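Side-chain contacts in DNA polymerase III subunit beta (Deinococcus radiodurans, PDB 4TRT), which probably acts as a ring-shaped sliding clamp that tethers DNA polymerases and other proteins to DNA and makes them processive: residues A[4-9]-A[41-46]; A[9-14]-A[77-82]; A[33-38]-A[110-115]; A[87-92]-A[96-101]; A[200-205]-A[222-227]. All coordinates share one frame; numbering follows the deposited sequence. Where two conformers were deposited one is given.

Contact 1 of 5, residues A[4-9]-A[41-46]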
# COMPACT_ATOMS: atom_id res chain seq x y z
N ALA A 4 13.05 -22.76 24.88
CA ALA A 4 13.97 -22.38 23.83
C ALA A 4 14.32 -20.89 23.93
O ALA A 4 13.46 -20.08 24.25
CB ALA A 4 13.40 -22.71 22.45
N ASN A 5 15.58 -20.56 23.68
CA ASN A 5 16.00 -19.16 23.57
C ASN A 5 16.40 -18.90 22.13
O ASN A 5 17.25 -19.59 21.60
CB ASN A 5 17.14 -18.86 24.54
CG ASN A 5 16.65 -18.72 25.96
OD1 ASN A 5 15.95 -17.77 26.31
ND2 ASN A 5 17.01 -19.67 26.78
N VAL A 6 15.78 -17.91 21.52
CA VAL A 6 15.97 -17.63 20.11
C VAL A 6 16.03 -16.10 19.91
O VAL A 6 15.47 -15.33 20.69
CB VAL A 6 14.84 -18.29 19.27
CG1 VAL A 6 13.47 -17.73 19.62
CG2 VAL A 6 15.09 -18.15 17.78
N THR A 7 16.77 -15.68 18.88
CA THR A 7 16.84 -14.28 18.48
C THR A 7 15.55 -13.91 17.77
O THR A 7 15.08 -14.67 16.91
CB THR A 7 18.05 -14.06 17.56
OG1 THR A 7 19.25 -14.15 18.35
CG2 THR A 7 18.01 -12.73 16.89
N LYS A 8 14.96 -12.77 18.12
CA LYS A 8 13.72 -12.33 17.49
C LYS A 8 13.90 -12.14 15.97
O LYS A 8 13.03 -12.54 15.20
CB LYS A 8 13.19 -11.03 18.10
CG LYS A 8 11.83 -10.61 17.56
CD LYS A 8 11.33 -9.30 18.16
CE LYS A 8 12.08 -8.09 17.62
NZ LYS A 8 11.76 -6.87 18.39
N LYS A 9 15.03 -11.53 15.58
CA LYS A 9 15.32 -11.24 14.18
C LYS A 9 15.26 -12.50 13.33
O LYS A 9 14.64 -12.52 12.26
CB LYS A 9 16.70 -10.59 14.04
CG LYS A 9 17.11 -10.32 12.59
CD LYS A 9 18.42 -9.56 12.51
CE LYS A 9 19.15 -9.83 11.20
NZ LYS A 9 18.22 -9.83 10.03
N GLY A 41 19.98 -28.09 18.29
CA GLY A 41 20.52 -27.00 17.46
C GLY A 41 19.56 -25.86 17.19
O GLY A 41 19.98 -24.74 16.90
N GLY A 42 18.27 -26.13 17.30
CA GLY A 42 17.30 -25.09 17.06
C GLY A 42 15.91 -25.59 16.74
O GLY A 42 15.52 -26.71 17.09
N LEU A 43 15.16 -24.71 16.10
CA LEU A 43 13.76 -24.91 15.79
C LEU A 43 13.63 -25.10 14.28
O LEU A 43 14.21 -24.34 13.51
CB LEU A 43 12.93 -23.69 16.19
CG LEU A 43 13.12 -23.02 17.56
CD1 LEU A 43 12.55 -21.61 17.51
CD2 LEU A 43 12.47 -23.79 18.68
N THR A 44 12.84 -26.08 13.88
CA THR A 44 12.45 -26.23 12.48
C THR A 44 10.98 -25.86 12.38
O THR A 44 10.14 -26.49 13.01
CB THR A 44 12.72 -27.66 11.99
OG1 THR A 44 14.12 -27.91 12.09
CG2 THR A 44 12.31 -27.87 10.53
N LEU A 45 10.70 -24.81 11.62
CA LEU A 45 9.36 -24.30 11.40
C LEU A 45 8.86 -24.84 10.06
O LEU A 45 9.55 -24.68 9.04
CB LEU A 45 9.38 -22.76 11.34
CG LEU A 45 10.13 -21.99 12.44
CD1 LEU A 45 10.25 -20.51 12.11
CD2 LEU A 45 9.44 -22.17 13.78
N SER A 46 7.69 -25.47 10.03
CA SER A 46 7.21 -26.02 8.78
C SER A 46 5.69 -25.91 8.60
O SER A 46 4.92 -25.76 9.57
CB SER A 46 7.69 -27.47 8.62
OG SER A 46 6.94 -28.36 9.41
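Leu43 reaches between Ala4 and Val6 with its two methyl branches, each meeting one of the pair. Its CD2 lies 4.0 Å from Ala4 CB, and its CD1 is 4.3 Å from Val6 CG2. The side chain sets off with CG anti to the carbonyl carbon (chi1 -46°), which carries both methyls out toward strand 2-7. Ala4 and Val6, two positions apart on that strand, point their CB atoms at the facing strand 42-48, while Asn5 between them turns away and is exposed. The packed side is therefore all methyl groups and fully buried, whereas the opposite side of strand 2-7 carries a polar amide. The backbones stay well apart: Ala4 CA and Gly42 CA, the nearest pair, are 8.0 Å from each other. Just before Leu43 the chain comes out to solvent at Gly41, in the turn leading into strand 42-48. Helix 8-21 and strand 52-59 complete the surroundings, Leu11 and Val58 each touching both Val6 and Leu45. Strands 2-7 and 42-48 belong to different sheets of the N-terminal clamp domain, and the methyl-to-methyl chemistry implies that this point is held by dispersion and exclusion of water, with little directional constraint.

Contact 2 of 5, residues A[9-14]-A[77-82]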
# COMPACT_ATOMS: atom_id res chain seq x y z
N LYS A 9 15.03 -11.53 15.58
CA LYS A 9 15.32 -11.24 14.18
C LYS A 9 15.26 -12.50 13.33
O LYS A 9 14.64 -12.52 12.26
CB LYS A 9 16.70 -10.59 14.04
CG LYS A 9 17.11 -10.32 12.59
CD LYS A 9 18.42 -9.56 12.51
CE LYS A 9 19.15 -9.83 11.20
NZ LYS A 9 18.22 -9.83 10.03
N THR A 10 15.85 -13.58 13.83
CA THR A 10 15.93 -14.81 13.07
C THR A 10 14.58 -15.51 13.06
O THR A 10 14.16 -16.03 12.03
CB THR A 10 17.02 -15.75 13.64
OG1 THR A 10 18.15 -14.98 14.10
CG2 THR A 10 17.52 -16.66 12.56
N LEU A 11 13.90 -15.52 14.20
CA LEU A 11 12.58 -16.13 14.27
C LEU A 11 11.59 -15.39 13.36
O LEU A 11 10.77 -16.01 12.70
CB LEU A 11 12.07 -16.20 15.70
CG LEU A 11 10.74 -16.91 15.99
CD1 LEU A 11 10.71 -18.39 15.60
CD2 LEU A 11 10.49 -16.74 17.47
N ASN A 12 11.66 -14.05 13.35
CA ASN A 12 10.87 -13.23 12.43
C ASN A 12 11.08 -13.60 10.98
O ASN A 12 10.11 -13.65 10.21
CB ASN A 12 11.20 -11.74 12.56
CG ASN A 12 10.41 -11.04 13.61
OD1 ASN A 12 9.38 -11.54 14.08
ND2 ASN A 12 10.88 -9.85 13.99
N GLU A 13 12.33 -13.81 10.59
CA GLU A 13 12.62 -14.15 9.20
C GLU A 13 11.96 -15.45 8.81
O GLU A 13 11.32 -15.53 7.77
CB GLU A 13 14.12 -14.25 8.95
CG GLU A 13 14.79 -12.91 8.81
CD GLU A 13 16.27 -13.03 8.53
OE1 GLU A 13 16.66 -13.93 7.74
OE2 GLU A 13 17.04 -12.22 9.09
N GLY A 14 12.09 -16.46 9.66
CA GLY A 14 11.50 -17.76 9.37
C GLY A 14 9.98 -17.71 9.33
O GLY A 14 9.36 -18.26 8.41
N GLN A 77 2.56 -12.80 14.14
CA GLN A 77 2.16 -11.46 14.55
C GLN A 77 2.63 -11.14 15.96
O GLN A 77 3.10 -10.03 16.24
CB GLN A 77 0.64 -11.32 14.43
CG GLN A 77 0.07 -9.99 14.91
CD GLN A 77 -1.44 -9.92 14.72
OE1 GLN A 77 -2.10 -10.95 14.60
NE2 GLN A 77 -1.98 -8.71 14.68
N ILE A 78 2.47 -12.09 16.87
CA ILE A 78 2.90 -11.90 18.26
C ILE A 78 4.42 -11.66 18.31
O ILE A 78 4.90 -10.74 18.98
CB ILE A 78 2.49 -13.11 19.11
CG1 ILE A 78 0.99 -13.07 19.40
CG2 ILE A 78 3.30 -13.19 20.40
CD1 ILE A 78 0.47 -14.36 20.03
N VAL A 79 5.17 -12.46 17.56
CA VAL A 79 6.64 -12.34 17.58
C VAL A 79 7.08 -11.01 16.97
O VAL A 79 7.91 -10.32 17.54
CB VAL A 79 7.32 -13.53 16.87
CG1 VAL A 79 8.84 -13.34 16.78
CG2 VAL A 79 7.01 -14.82 17.61
N ARG A 80 6.48 -10.63 15.85
CA ARG A 80 6.76 -9.35 15.23
C ARG A 80 6.55 -8.17 16.16
O ARG A 80 7.36 -7.25 16.17
CB ARG A 80 5.88 -9.22 14.00
CG ARG A 80 5.88 -7.89 13.27
CD ARG A 80 4.91 -7.92 12.10
NE ARG A 80 4.98 -9.19 11.40
CZ ARG A 80 3.95 -10.00 11.12
NH1 ARG A 80 2.70 -9.70 11.45
NH2 ARG A 80 4.18 -11.13 10.48
N ASN A 81 5.49 -8.22 16.97
CA ASN A 81 5.13 -7.12 17.86
C ASN A 81 5.96 -7.06 19.15
O ASN A 81 5.85 -6.09 19.90
CB ASN A 81 3.64 -7.21 18.23
CG ASN A 81 2.72 -6.90 17.07
OD1 ASN A 81 3.12 -6.27 16.09
ND2 ASN A 81 1.45 -7.33 17.17
N LEU A 82 6.74 -8.09 19.43
CA LEU A 82 7.54 -8.10 20.64
C LEU A 82 8.60 -6.99 20.57
O LEU A 82 9.14 -6.68 19.50
CB LEU A 82 8.22 -9.44 20.85
CG LEU A 82 7.39 -10.63 21.28
CD1 LEU A 82 8.32 -11.83 21.30
CD2 LEU A 82 6.76 -10.44 22.65
O HOH W 1 9.75 -7.41 15.18
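Leu11 and Asn12 of helix 8-21 both close on Val79 of helix 72-81. Leu11 keeps CG anti to its N (chi1 -175°), and its CD2 meets Val79 CG1 at 3.8 Å and Val79 CG2 at 4.0 Å, the two side chains crossing at about a right angle. Val79 has CG1 opposite its own backbone N, which carries this methyl to the oxygen end of the Asn12 amide as well, 3.3 Å from OD1, approaching at a slant to the amide plane. The amide and the valine slide past each other in opposite directions. With chi1 at -87°, Asn12 swings its end toward helix 72-81 although its CB does not point there. ND2 then donates to a water at 2.9 Å, and that water in turn donates to Arg80 O at 2.6 Å, bridging the helices above the apolar layer. Arg80 bends at chi3, and its guanidinium pairs with Glu19 further along helix 8-21. At the next residue, Asn81 O accepts a hydrogen bond from Arg263 of the second subunit. The axes of segments 9-14 and 77-81 approach to 9.7 Å, roughly antiparallel. Such a helix pair, backed by the domain's sheets, is the hallmark of the DNA-clamp fold, whose helices line the central hole of the ring.

Contact 3 of 5, residues A[33-38]-A[110-115]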
# COMPACT_ATOMS: atom_id res chain seq x y z
N ALA A 33 -2.11 -24.16 10.59
CA ALA A 33 -1.13 -24.31 11.66
C ALA A 33 0.31 -24.27 11.15
O ALA A 33 0.60 -24.62 10.00
CB ALA A 33 -1.37 -25.59 12.42
N LEU A 34 1.19 -23.82 12.03
CA LEU A 34 2.63 -23.92 11.86
C LEU A 34 3.07 -25.10 12.70
O LEU A 34 2.67 -25.21 13.87
CB LEU A 34 3.29 -22.64 12.38
CG LEU A 34 4.82 -22.59 12.45
CD1 LEU A 34 5.39 -22.52 11.04
CD2 LEU A 34 5.23 -21.35 13.22
N LYS A 35 3.88 -25.99 12.14
CA LYS A 35 4.49 -27.04 12.93
C LYS A 35 5.87 -26.58 13.39
O LYS A 35 6.63 -25.99 12.61
CB LYS A 35 4.59 -28.35 12.16
CG LYS A 35 5.17 -29.48 12.99
CD LYS A 35 4.84 -30.86 12.44
CE LYS A 35 5.89 -31.38 11.48
NZ LYS A 35 5.49 -32.69 10.89
N VAL A 36 6.16 -26.80 14.66
CA VAL A 36 7.47 -26.42 15.22
C VAL A 36 8.12 -27.66 15.81
O VAL A 36 7.57 -28.29 16.70
CB VAL A 36 7.36 -25.33 16.31
CG1 VAL A 36 8.75 -24.97 16.81
CG2 VAL A 36 6.66 -24.10 15.77
N GLU A 37 9.27 -28.03 15.26
CA GLU A 37 10.01 -29.18 15.73
C GLU A 37 11.26 -28.65 16.35
O GLU A 37 11.92 -27.79 15.77
CB GLU A 37 10.38 -30.11 14.58
CG GLU A 37 9.24 -30.97 14.10
CD GLU A 37 9.57 -31.70 12.81
OE1 GLU A 37 9.99 -31.02 11.85
OE2 GLU A 37 9.43 -32.94 12.77
N THR A 38 11.59 -29.16 17.53
CA THR A 38 12.73 -28.69 18.27
C THR A 38 13.75 -29.80 18.42
O THR A 38 13.41 -30.98 18.49
CB THR A 38 12.32 -28.12 19.65
OG1 THR A 38 11.57 -29.09 20.40
CG2 THR A 38 11.49 -26.83 19.48
N GLY A 110 -2.18 -26.73 19.20
CA GLY A 110 -3.16 -27.59 18.54
C GLY A 110 -2.81 -29.06 18.59
O GLY A 110 -1.98 -29.50 19.39
N ASP A 111 -3.47 -29.82 17.73
CA ASP A 111 -3.34 -31.28 17.72
C ASP A 111 -2.15 -31.68 16.84
O ASP A 111 -2.33 -32.04 15.69
CB ASP A 111 -4.65 -31.90 17.21
CG ASP A 111 -4.71 -33.41 17.40
OD1 ASP A 111 -3.78 -34.01 17.98
OD2 ASP A 111 -5.73 -33.99 16.97
N ILE A 112 -0.95 -31.63 17.40
CA ILE A 112 0.27 -32.01 16.66
C ILE A 112 0.17 -33.45 16.09
O ILE A 112 0.60 -33.70 14.96
CB ILE A 112 1.52 -31.89 17.57
CG1 ILE A 112 2.81 -32.28 16.86
CG2 ILE A 112 1.37 -32.76 18.81
CD1 ILE A 112 3.19 -31.39 15.71
N GLU A 113 -0.43 -34.37 16.85
CA GLU A 113 -0.58 -35.77 16.39
C GLU A 113 -1.34 -35.89 15.08
O GLU A 113 -1.09 -36.81 14.31
CB GLU A 113 -1.27 -36.63 17.46
CG GLU A 113 -0.51 -36.75 18.77
CD GLU A 113 0.85 -37.42 18.61
OE1 GLU A 113 0.94 -38.65 18.86
OE2 GLU A 113 1.82 -36.72 18.24
N ALA A 114 -2.26 -34.97 14.82
CA ALA A 114 -3.05 -35.00 13.59
C ALA A 114 -2.42 -34.23 12.43
O ALA A 114 -2.95 -34.27 11.32
CB ALA A 114 -4.45 -34.47 13.86
N TYR A 115 -1.32 -33.50 12.66
CA TYR A 115 -0.65 -32.77 11.58
C TYR A 115 0.22 -33.73 10.75
O TYR A 115 0.95 -34.53 11.32
CB TYR A 115 0.20 -31.60 12.13
CG TYR A 115 0.57 -30.62 11.04
CD1 TYR A 115 1.69 -30.83 10.23
CD2 TYR A 115 -0.22 -29.51 10.78
CE1 TYR A 115 2.01 -29.94 9.21
CE2 TYR A 115 0.09 -28.63 9.76
CZ TYR A 115 1.21 -28.85 8.97
OH TYR A 115 1.52 -27.99 7.96
O HOH W 2 0.25 -25.66 7.44
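Lys35 and Tyr115 both leave their backbones with CG anti to N (chi1 -178° and -164°), and this sets the first part of the lysine chain over the rim of one face of the tyrosine ring, the chain then running out past the CD1 edge. The pair joins strand 33-38, part of a sheet of the N-terminal clamp domain, to the single 3-10 turn 112-114 and the residue just after it, in the linker that runs on to the central domain. Lys35 CB stands 4.2 Å above the ring plane, displaced toward the rim, and CD comes to 3.8 Å from Tyr115 CD1. The same CD also meets Ile112 CD1 at 3.7 Å, from a direction roughly at right angles to that of the ring carbon; the lysine and isoleucine side chains themselves cross at about a right angle. A bend at the third torsion turns the rest of the lysine away from its straight course, and NZ makes a weak hydrogen bond to Pro116 O. Beside the ring, Ala33 CB packs 4.3 Å from Tyr115 CE2. Val69 of the adjacent strand 68-71 touches Ala33, Ile112 and Tyr115, closing the apolar patch. The polar end of the tyrosine is served by a water lying in the plane of the ring at its edge, which is 2.7 Å from Tyr115 OH and 2.8 Å from Ala33 O.

Contact 4 of 5, residues A[87-92]-A[96-101]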
# COMPACT_ATOMS: atom_id res chain seq x y z
N VAL A 87 14.04 -13.81 22.52
CA VAL A 87 12.73 -14.42 22.79
C VAL A 87 12.91 -15.73 23.56
O VAL A 87 13.77 -16.53 23.22
CB VAL A 87 11.97 -14.66 21.48
CG1 VAL A 87 10.56 -15.23 21.75
CG2 VAL A 87 11.85 -13.37 20.67
N GLU A 88 12.11 -15.92 24.60
CA GLU A 88 12.02 -17.20 25.29
C GLU A 88 10.71 -17.90 24.91
O GLU A 88 9.64 -17.31 25.03
CB GLU A 88 12.10 -17.02 26.81
CG GLU A 88 12.17 -18.37 27.53
CD GLU A 88 12.13 -18.28 29.03
OE1 GLU A 88 11.28 -17.54 29.57
OE2 GLU A 88 12.92 -19.01 29.67
N LEU A 89 10.81 -19.14 24.45
CA LEU A 89 9.65 -20.00 24.21
C LEU A 89 9.62 -21.04 25.31
O LEU A 89 10.67 -21.54 25.73
CB LEU A 89 9.75 -20.70 22.85
CG LEU A 89 9.83 -19.78 21.65
CD1 LEU A 89 10.00 -20.58 20.36
CD2 LEU A 89 8.61 -18.86 21.63
N GLU A 90 8.42 -21.32 25.81
CA GLU A 90 8.23 -22.39 26.78
C GLU A 90 6.92 -23.12 26.44
O GLU A 90 5.92 -22.49 26.15
CB GLU A 90 8.20 -21.85 28.21
CG GLU A 90 7.93 -22.93 29.27
CD GLU A 90 7.81 -22.39 30.69
OE1 GLU A 90 8.32 -21.30 30.98
OE2 GLU A 90 7.21 -23.09 31.53
N LEU A 91 6.94 -24.44 26.50
CA LEU A 91 5.76 -25.24 26.21
C LEU A 91 5.39 -26.01 27.45
O LEU A 91 6.16 -26.84 27.94
CB LEU A 91 6.02 -26.20 25.05
CG LEU A 91 4.82 -27.06 24.63
CD1 LEU A 91 3.83 -26.17 23.90
CD2 LEU A 91 5.25 -28.21 23.73
N SER A 92 4.21 -25.72 27.98
CA SER A 92 3.70 -26.37 29.18
C SER A 92 2.26 -26.77 28.95
O SER A 92 1.41 -25.91 28.75
CB SER A 92 3.78 -25.39 30.34
OG SER A 92 3.61 -26.04 31.58
N LEU A 96 1.77 -22.56 24.70
CA LEU A 96 3.08 -22.01 24.36
C LEU A 96 3.24 -20.60 24.95
O LEU A 96 2.47 -19.68 24.62
CB LEU A 96 3.28 -21.93 22.86
CG LEU A 96 4.64 -21.36 22.42
CD1 LEU A 96 5.70 -22.43 22.67
CD2 LEU A 96 4.65 -20.90 20.97
N SER A 97 4.24 -20.42 25.80
CA SER A 97 4.56 -19.11 26.34
C SER A 97 5.61 -18.44 25.45
O SER A 97 6.59 -19.08 25.03
CB SER A 97 5.04 -19.23 27.78
OG SER A 97 3.97 -19.67 28.58
N VAL A 98 5.40 -17.16 25.15
CA VAL A 98 6.32 -16.40 24.29
C VAL A 98 6.66 -15.12 25.07
O VAL A 98 5.75 -14.30 25.34
CB VAL A 98 5.69 -16.05 22.93
CG1 VAL A 98 6.72 -15.41 22.01
CG2 VAL A 98 5.06 -17.27 22.27
N ARG A 99 7.92 -15.00 25.49
CA ARG A 99 8.33 -13.98 26.46
C ARG A 99 9.50 -13.18 25.97
O ARG A 99 10.44 -13.73 25.39
CB ARG A 99 8.76 -14.62 27.80
CG ARG A 99 7.65 -15.28 28.56
CD ARG A 99 8.11 -15.71 29.94
NE ARG A 99 7.07 -16.47 30.61
CZ ARG A 99 7.00 -17.79 30.70
NH1 ARG A 99 7.95 -18.57 30.20
NH2 ARG A 99 5.97 -18.35 31.33
N SER A 100 9.45 -11.88 26.23
CA SER A 100 10.60 -10.99 26.05
C SER A 100 10.37 -9.77 26.94
O SER A 100 9.33 -9.11 26.85
CB SER A 100 10.74 -10.56 24.59
OG SER A 100 11.93 -9.80 24.43
N GLY A 101 11.32 -9.51 27.84
CA GLY A 101 11.22 -8.44 28.82
C GLY A 101 9.90 -8.47 29.59
O GLY A 101 9.59 -9.46 30.25
O HOH W 3 3.57 -22.18 28.58
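Arg99 NH1 is gripped by two carboxylates from the facing strand: Glu90 OE1 accepts its hydrogen bond at 2.9 Å, and Glu88 OE1 forms a looser salt bridge at 3.5 Å. Arg99 is extended from CG to NE and reaches diagonally across the hairpin, past its direct partner Glu88 to Glu90. The grip is not coplanar. NH1 approaches Glu90 OE1 from above the carboxylate, 38° out of its plane, and the two flat groups are turned 52° apart. Ser97 CB lies against one guanidinium face, 3.6 Å from its plane and displaced toward the rim, while Ser97 OG bonds to Lys106 NZ. Were Arg99 cut back to an alanine, Glu88 and Glu90 would probably lose their shared cation and be left to repel each other, and Ser97 CB would lose its cover. Beneath this network, Glu88 with Arg99 and Glu90 with Ser97 are antiparallel hydrogen-bonded pairs, the shortest link being Ser97 N to Glu90 O at 2.7 Å. The other face of the hairpin is apolar. In the non-hydrogen-bonded pair Leu89 and Val98 the side chains lie alongside each other, CD2 to CG2 3.9 Å apart, and Val87 CG1 meets Val98 CG1 at the same distance. This two-stranded unit occupies the middle of an antiparallel sheet, strand 2-7 flanking strand 86-92 and strand 103-108 flanking strand 95-100, with Phe75 of helix 72-81 packed against Leu96 and Val98.

Contact 5 of 5, residues A[200-205]-A[222-227]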
# COMPACT_ATOMS: atom_id res chain seq x y z
N ILE A 200 10.81 -17.73 -5.62
CA ILE A 200 11.36 -16.38 -5.66
C ILE A 200 11.37 -15.75 -4.27
O ILE A 200 12.32 -15.07 -3.91
CB ILE A 200 10.59 -15.49 -6.67
CG1 ILE A 200 10.87 -15.94 -8.09
CG2 ILE A 200 10.98 -14.01 -6.51
CD1 ILE A 200 9.92 -15.33 -9.10
N ARG A 201 10.33 -15.99 -3.48
CA ARG A 201 10.25 -15.40 -2.16
C ARG A 201 11.26 -15.97 -1.16
O ARG A 201 11.59 -15.31 -0.19
CB ARG A 201 8.83 -15.51 -1.63
CG ARG A 201 7.90 -14.58 -2.41
CD ARG A 201 6.42 -14.82 -2.14
NE ARG A 201 5.60 -13.97 -2.99
CZ ARG A 201 5.30 -12.71 -2.72
NH1 ARG A 201 5.75 -12.15 -1.61
NH2 ARG A 201 4.55 -12.00 -3.56
N VAL A 202 11.75 -17.19 -1.40
CA VAL A 202 12.71 -17.83 -0.45
C VAL A 202 14.16 -17.92 -0.92
O VAL A 202 15.06 -18.06 -0.10
CB VAL A 202 12.24 -19.23 0.01
CG1 VAL A 202 10.85 -19.18 0.64
CG2 VAL A 202 12.29 -20.23 -1.12
N LEU A 203 14.41 -17.86 -2.22
CA LEU A 203 15.78 -18.00 -2.72
C LEU A 203 16.61 -16.78 -2.35
O LEU A 203 16.13 -15.66 -2.44
CB LEU A 203 15.78 -18.19 -4.25
CG LEU A 203 15.32 -19.56 -4.75
CD1 LEU A 203 14.95 -19.50 -6.23
CD2 LEU A 203 16.40 -20.61 -4.49
N LYS A 204 17.84 -17.00 -1.92
CA LYS A 204 18.79 -15.91 -1.67
C LYS A 204 20.11 -16.23 -2.36
O LYS A 204 20.29 -17.32 -2.87
CB LYS A 204 18.99 -15.71 -0.16
CG LYS A 204 17.78 -15.14 0.57
CD LYS A 204 17.60 -13.64 0.31
CE LYS A 204 16.18 -13.18 0.61
NZ LYS A 204 15.18 -13.74 -0.34
N ASP A 205 21.02 -15.26 -2.39
CA ASP A 205 22.38 -15.51 -2.90
C ASP A 205 23.02 -16.67 -2.14
O ASP A 205 22.84 -16.81 -0.93
CB ASP A 205 23.26 -14.26 -2.76
CG ASP A 205 22.96 -13.20 -3.80
OD1 ASP A 205 22.27 -13.50 -4.79
OD2 ASP A 205 23.44 -12.06 -3.64
N ASP A 222 20.34 -22.30 2.18
CA ASP A 222 20.66 -21.93 3.54
C ASP A 222 19.37 -21.82 4.36
O ASP A 222 18.59 -20.87 4.22
CB ASP A 222 21.46 -20.63 3.48
CG ASP A 222 21.49 -19.89 4.79
OD1 ASP A 222 22.16 -20.37 5.72
OD2 ASP A 222 20.86 -18.81 4.87
N ARG A 223 19.14 -22.83 5.19
CA ARG A 223 18.04 -22.86 6.18
C ARG A 223 16.62 -23.17 5.68
O ARG A 223 15.79 -23.56 6.49
CB ARG A 223 18.03 -21.59 7.04
CG ARG A 223 19.26 -21.46 7.93
CD ARG A 223 19.26 -20.13 8.64
NE ARG A 223 20.44 -19.97 9.48
CZ ARG A 223 20.66 -18.93 10.27
NH1 ARG A 223 19.76 -17.95 10.35
NH2 ARG A 223 21.77 -18.85 10.99
N VAL A 224 16.34 -23.02 4.38
CA VAL A 224 15.01 -23.34 3.85
C VAL A 224 15.01 -24.61 3.00
O VAL A 224 15.94 -24.84 2.23
CB VAL A 224 14.46 -22.20 2.97
CG1 VAL A 224 13.15 -22.62 2.33
CG2 VAL A 224 14.25 -20.93 3.79
N LYS A 225 13.95 -25.42 3.15
CA LYS A 225 13.67 -26.54 2.27
C LYS A 225 12.25 -26.39 1.72
O LYS A 225 11.32 -26.10 2.48
CB LYS A 225 13.77 -27.86 3.03
CG LYS A 225 15.02 -28.01 3.88
CD LYS A 225 15.09 -29.40 4.49
CE LYS A 225 16.44 -29.71 5.10
NZ LYS A 225 16.47 -29.34 6.53
N MET A 226 12.07 -26.60 0.42
CA MET A 226 10.74 -26.47 -0.19
C MET A 226 10.46 -27.67 -1.06
O MET A 226 11.29 -28.02 -1.91
CB MET A 226 10.65 -25.20 -1.03
CG MET A 226 9.27 -24.97 -1.63
SD MET A 226 9.12 -23.52 -2.68
CE MET A 226 8.90 -22.23 -1.48
N ASN A 227 9.29 -28.28 -0.86
CA ASN A 227 8.76 -29.30 -1.75
C ASN A 227 7.76 -28.66 -2.70
O ASN A 227 6.89 -27.88 -2.26
CB ASN A 227 8.04 -30.43 -0.99
CG ASN A 227 8.97 -31.27 -0.14
OD1 ASN A 227 10.17 -31.39 -0.43
ND2 ASN A 227 8.41 -31.90 0.91
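The C-terminal part of helix 193-202 faces strand 224-229 in the central clamp domain, and Val202 makes the contact with Val224 and Met226. Both strand residues direct CB toward the helix, with Lys225 between them turned away. Met226 is extended through its first two torsions and then turns about the CG-SD bond (chi3 -81°), which lays the CE methyl against the forked end of the valine: CE is 4.0 Å from Val202 CG2 and 4.2 Å from CG1. The two side chains pass each other at a slant. Val224 fills in beside them, its CG1 4.2 Å from Val202 CB. All three residues are buried. Leu203 is still buried, turned away from the strand; the chain reaches the surface at Lys204, which curls back so that NZ bonds to Leu203 O at 3.0 Å, from 46° above the carbonyl plane. The cluster also touches the N-terminal domain: Leu17 of helix 8-21 packs on Val202 and Val224, and Leu54 of the adjoining strand 52-59 packs on Val224 and Met226. Strand 224-229 pairs with strand 52-59, so one sheet runs across the domain boundary. Helices laid against such a continuous outer sheet are characteristic of the bacterial beta sliding clamp.

From the N terminus, contact 1 closes the first loop by bringing strand 2-7 against strand 42-48. Contact 2 starts within that loop, on helix 8-21, and closes at helix 72-81, so the two cross. Contact 3 opens on strand 33-38 and closes in the 110-115 linker; it crosses both earlier contacts and encloses the hairpin of contact 4. Contacts 1 and 4 share one sheet through the neighbouring strands 2-7 and 86-92, whereas contacts 1 and 3 meet through strands 33-38 and 42-48 of the other. Contact 5 follows in series in the central domain, yet reaches that second sheet, and Arg223 touches Thr10 of contact 2 across the domain boundary.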